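Long-range contact in geranyltranstransferase (Staphylococcus aureus, PDB 1RTR), which probably builds farnesyl diphosphate by condensing isopentenyl diphosphate with allylic diphosphates such as geranyl diphosphate, supplying precursors for isoprenoid biosynthesis: residues L9-I21 / Y61-M73. Sequence-based numbering, arbitrary orientation.
Sequences LIDEVNNELSVAI and YELGMKSAIALEM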
# COMPACT_ATOMS: atom_id res chain seq x y z
N LEU A 9 -1.30 27.16 3.58
CA LEU A 9 -1.53 25.82 3.06
C LEU A 9 -1.02 24.75 4.03
O LEU A 9 -1.74 23.79 4.33
CB LEU A 9 -0.89 25.65 1.68
CG LEU A 9 -1.77 26.00 0.49
CD1 LEU A 9 -0.91 26.13 -0.73
CD2 LEU A 9 -2.85 24.97 0.26
N ILE A 10 0.21 24.92 4.51
CA ILE A 10 0.78 24.05 5.55
C ILE A 10 -0.19 23.87 6.71
O ILE A 10 -0.36 22.76 7.21
CB ILE A 10 2.14 24.63 6.05
CG1 ILE A 10 3.19 24.60 4.94
CG2 ILE A 10 2.64 23.86 7.28
CD1 ILE A 10 4.58 25.11 5.35
N ASP A 11 -0.82 24.97 7.13
CA ASP A 11 -1.77 24.97 8.24
C ASP A 11 -2.99 24.12 7.92
O ASP A 11 -3.41 23.30 8.73
CB ASP A 11 -2.23 26.39 8.56
CG ASP A 11 -1.21 27.16 9.38
OD1 ASP A 11 -1.34 28.40 9.46
OD2 ASP A 11 -0.23 26.61 9.96
N GLU A 12 -3.55 24.32 6.73
CA GLU A 12 -4.71 23.56 6.29
C GLU A 12 -4.39 22.07 6.20
O GLU A 12 -5.19 21.24 6.65
CB GLU A 12 -5.24 24.08 4.97
CG GLU A 12 -6.65 23.60 4.68
CD GLU A 12 -7.20 24.12 3.38
OE1 GLU A 12 -6.55 24.98 2.75
OE2 GLU A 12 -8.29 23.66 2.99
N VAL A 13 -3.23 21.75 5.64
CA VAL A 13 -2.75 20.37 5.57
C VAL A 13 -2.66 19.79 6.98
O VAL A 13 -3.18 18.70 7.24
CB VAL A 13 -1.40 20.25 4.78
CG1 VAL A 13 -0.69 18.93 5.06
CG2 VAL A 13 -1.65 20.38 3.29
N ASN A 14 -2.04 20.52 7.89
CA ASN A 14 -1.92 20.06 9.27
C ASN A 14 -3.27 19.80 9.96
O ASN A 14 -3.42 18.79 10.65
CB ASN A 14 -1.05 21.01 10.10
CG ASN A 14 0.43 20.94 9.73
OD1 ASN A 14 1.19 21.88 9.99
ND2 ASN A 14 0.85 19.83 9.12
N ASN A 15 -4.26 20.67 9.74
CA ASN A 15 -5.60 20.47 10.32
C ASN A 15 -6.26 19.22 9.76
O ASN A 15 -6.85 18.43 10.51
CB ASN A 15 -6.48 21.71 10.13
CG ASN A 15 -5.95 22.94 10.86
OD1 ASN A 15 -5.40 22.84 11.95
ND2 ASN A 15 -6.10 24.10 10.24
N GLU A 16 -6.15 19.03 8.46
CA GLU A 16 -6.68 17.83 7.81
C GLU A 16 -5.98 16.55 8.27
O GLU A 16 -6.63 15.54 8.47
CB GLU A 16 -6.63 17.97 6.29
CG GLU A 16 -7.53 19.07 5.76
CD GLU A 16 -8.97 18.63 5.55
OE1 GLU A 16 -9.31 17.46 5.84
OE2 GLU A 16 -9.77 19.47 5.08
N LEU A 17 -4.67 16.61 8.47
CA LEU A 17 -3.92 15.43 8.87
C LEU A 17 -4.17 15.01 10.31
O LEU A 17 -4.11 13.83 10.63
CB LEU A 17 -2.42 15.62 8.63
CG LEU A 17 -1.86 15.64 7.20
CD1 LEU A 17 -0.40 16.03 7.24
CD2 LEU A 17 -2.03 14.31 6.50
N SER A 18 -4.45 15.99 11.19
CA SER A 18 -4.71 15.72 12.61
C SER A 18 -6.02 14.97 12.83
O SER A 18 -6.21 14.30 13.85
CB SER A 18 -4.74 17.03 13.41
OG SER A 18 -5.92 17.77 13.17
N VAL A 19 -6.91 15.08 11.85
CA VAL A 19 -8.24 14.51 11.96
C VAL A 19 -8.53 13.55 10.79
O VAL A 19 -9.69 13.32 10.44
CB VAL A 19 -9.28 15.66 12.10
CG1 VAL A 19 -9.67 16.25 10.74
CG2 VAL A 19 -10.50 15.21 12.90
N ALA A 20 -7.48 12.96 10.21
CA ALA A 20 -7.58 12.13 9.00
C ALA A 20 -7.78 10.64 9.29
O ALA A 20 -8.14 9.87 8.41
CB ALA A 20 -6.36 12.33 8.09
N ILE A 21 -7.50 10.24 10.53
CA ILE A 21 -7.71 8.88 10.99
C ILE A 21 -8.69 8.92 12.17
O ILE A 21 -8.48 9.68 13.11
CB ILE A 21 -6.36 8.21 11.40
CG1 ILE A 21 -5.31 8.34 10.30
CG2 ILE A 21 -6.55 6.74 11.80
CD1 ILE A 21 -5.68 7.67 8.97
N TYR A 61 -7.84 24.25 -6.05
CA TYR A 61 -6.85 23.45 -5.34
C TYR A 61 -7.44 22.39 -4.39
O TYR A 61 -6.77 21.40 -4.06
CB TYR A 61 -5.81 24.34 -4.64
CG TYR A 61 -6.17 24.78 -3.24
CD1 TYR A 61 -6.75 26.03 -3.01
CD2 TYR A 61 -5.91 23.96 -2.15
CE1 TYR A 61 -7.08 26.44 -1.73
CE2 TYR A 61 -6.24 24.36 -0.87
CZ TYR A 61 -6.82 25.60 -0.67
OH TYR A 61 -7.15 25.98 0.62
N GLU A 62 -8.69 22.59 -3.96
CA GLU A 62 -9.32 21.67 -3.00
C GLU A 62 -9.66 20.34 -3.64
O GLU A 62 -9.77 19.33 -2.95
CB GLU A 62 -10.54 22.29 -2.31
CG GLU A 62 -10.20 23.40 -1.33
CD GLU A 62 -9.66 22.90 -0.00
OE1 GLU A 62 -9.24 23.75 0.82
OE2 GLU A 62 -9.64 21.67 0.24
N LEU A 63 -9.79 20.34 -4.96
CA LEU A 63 -9.94 19.08 -5.71
C LEU A 63 -8.85 18.07 -5.36
O LEU A 63 -9.09 16.87 -5.35
CB LEU A 63 -10.02 19.34 -7.21
CG LEU A 63 -11.32 19.89 -7.79
CD1 LEU A 63 -11.20 20.14 -9.30
CD2 LEU A 63 -12.50 18.97 -7.53
N GLY A 64 -7.65 18.56 -5.05
CA GLY A 64 -6.52 17.68 -4.81
C GLY A 64 -6.19 17.44 -3.36
O GLY A 64 -5.16 16.82 -3.06
N MET A 65 -7.03 17.92 -2.45
CA MET A 65 -6.73 17.77 -1.02
C MET A 65 -6.58 16.32 -0.58
O MET A 65 -5.62 16.00 0.13
CB MET A 65 -7.74 18.48 -0.12
CG MET A 65 -7.28 18.47 1.35
SD MET A 65 -5.79 19.47 1.60
CE MET A 65 -4.85 18.50 2.46
N LYS A 66 -7.50 15.46 -0.99
CA LYS A 66 -7.42 14.05 -0.60
C LYS A 66 -6.15 13.39 -1.15
O LYS A 66 -5.47 12.68 -0.40
CB LYS A 66 -8.69 13.28 -0.97
CG LYS A 66 -9.88 13.55 -0.02
CD LYS A 66 -10.74 12.30 0.18
CE LYS A 66 -12.24 12.63 0.35
NZ LYS A 66 -12.56 13.03 1.76
N SER A 67 -5.83 13.66 -2.42
CA SER A 67 -4.59 13.16 -3.04
C SER A 67 -3.35 13.64 -2.30
O SER A 67 -2.44 12.85 -2.03
CB SER A 67 -4.51 13.56 -4.52
OG SER A 67 -5.49 12.87 -5.28
N ALA A 68 -3.33 14.93 -1.95
CA ALA A 68 -2.28 15.52 -1.13
C ALA A 68 -2.16 14.85 0.24
O ALA A 68 -1.04 14.57 0.69
CB ALA A 68 -2.49 17.03 -0.96
N ILE A 69 -3.30 14.58 0.89
CA ILE A 69 -3.29 13.87 2.17
C ILE A 69 -2.73 12.46 1.99
O ILE A 69 -1.85 12.04 2.75
CB ILE A 69 -4.72 13.80 2.79
CG1 ILE A 69 -5.26 15.19 3.12
CG2 ILE A 69 -4.72 12.94 4.04
CD1 ILE A 69 -4.39 15.98 4.13
N ALA A 70 -3.24 11.74 0.99
CA ALA A 70 -2.68 10.45 0.59
C ALA A 70 -1.17 10.53 0.41
O ALA A 70 -0.43 9.72 0.98
CB ALA A 70 -3.34 9.95 -0.67
N LEU A 71 -0.71 11.52 -0.35
CA LEU A 71 0.71 11.69 -0.62
C LEU A 71 1.53 11.81 0.66
O LEU A 71 2.60 11.21 0.78
CB LEU A 71 0.94 12.90 -1.53
CG LEU A 71 2.36 13.17 -2.05
CD1 LEU A 71 3.07 11.88 -2.56
CD2 LEU A 71 2.31 14.25 -3.13
N GLU A 72 1.02 12.59 1.62
CA GLU A 72 1.72 12.76 2.89
C GLU A 72 1.68 11.47 3.74
O GLU A 72 2.64 11.17 4.47
CB GLU A 72 1.20 13.98 3.66
CG GLU A 72 1.99 14.35 4.91
CD GLU A 72 3.37 14.94 4.64
OE1 GLU A 72 3.72 15.22 3.47
OE2 GLU A 72 4.14 15.12 5.62
N MET A 73 0.58 10.72 3.64
CA MET A 73 0.49 9.41 4.30
C MET A 73 1.60 8.47 3.78
O MET A 73 2.27 7.79 4.57
CB MET A 73 -0.89 8.78 4.09
CG MET A 73 -1.95 9.13 5.14
SD MET A 73 -3.61 8.57 4.70
CE MET A 73 -4.55 9.53 5.83
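Leu17 and Ile69 mark the closest backbone approach, where helix 9-18 lies across helix 65-73 at 74°, the short axes 10.7 Å apart. The contact belongs to the all-helical polyprenyl synthase (terpene synthase) fold. It lays the N-terminal helix across the start of helix 65-83.

Ile69 sits in the middle of the apolar seam. Its CD1 methyl meets Leu17 CD2 at 3.7 Å and also touches Glu16 CB. The Leu17 and Ile69 side chains run antiparallel, one alongside the other. The other branch of Leu17, CD1, packs on the aliphatic CG of Glu72 at 3.7 Å, and these two chains lie roughly perpendicular. The carboxylate of Glu72 turns to Arg44 in a salt bridge, which satisfies OE2 in a buried setting. One turn before Ile69, Met65 leaves its helix with CG anti to the backbone N (chi1 -172°), then bends and brings CE to Val13 CG2 at 3.8 Å. Met73 ends the seam: its extended chain brings CE against both Ala20 CB (4.0 Å) and Ile21 CD1. Helix 105-124 adds Leu122 against Ile69 and Leu115 against Met73. Ile21 also packs on His147 of the second subunit, so this end lies near the dimer partner.

The other end is partly polar. Leu9 CD2 touches Tyr61 CE2 at 3.6 Å, and Leu51 of helix 45-56 touches both residues. Glu12, extended beyond CG, reaches the hydroxyl end of Tyr61. Its carboxylate plane stands 85° from the ring plane. Tyr61 OH donates to Glu12 OE1, which lies at the ring edge and in its plane; the modelled 2.4 Å between these two oxygens is too short to take at face value, so the exact length is doubtful.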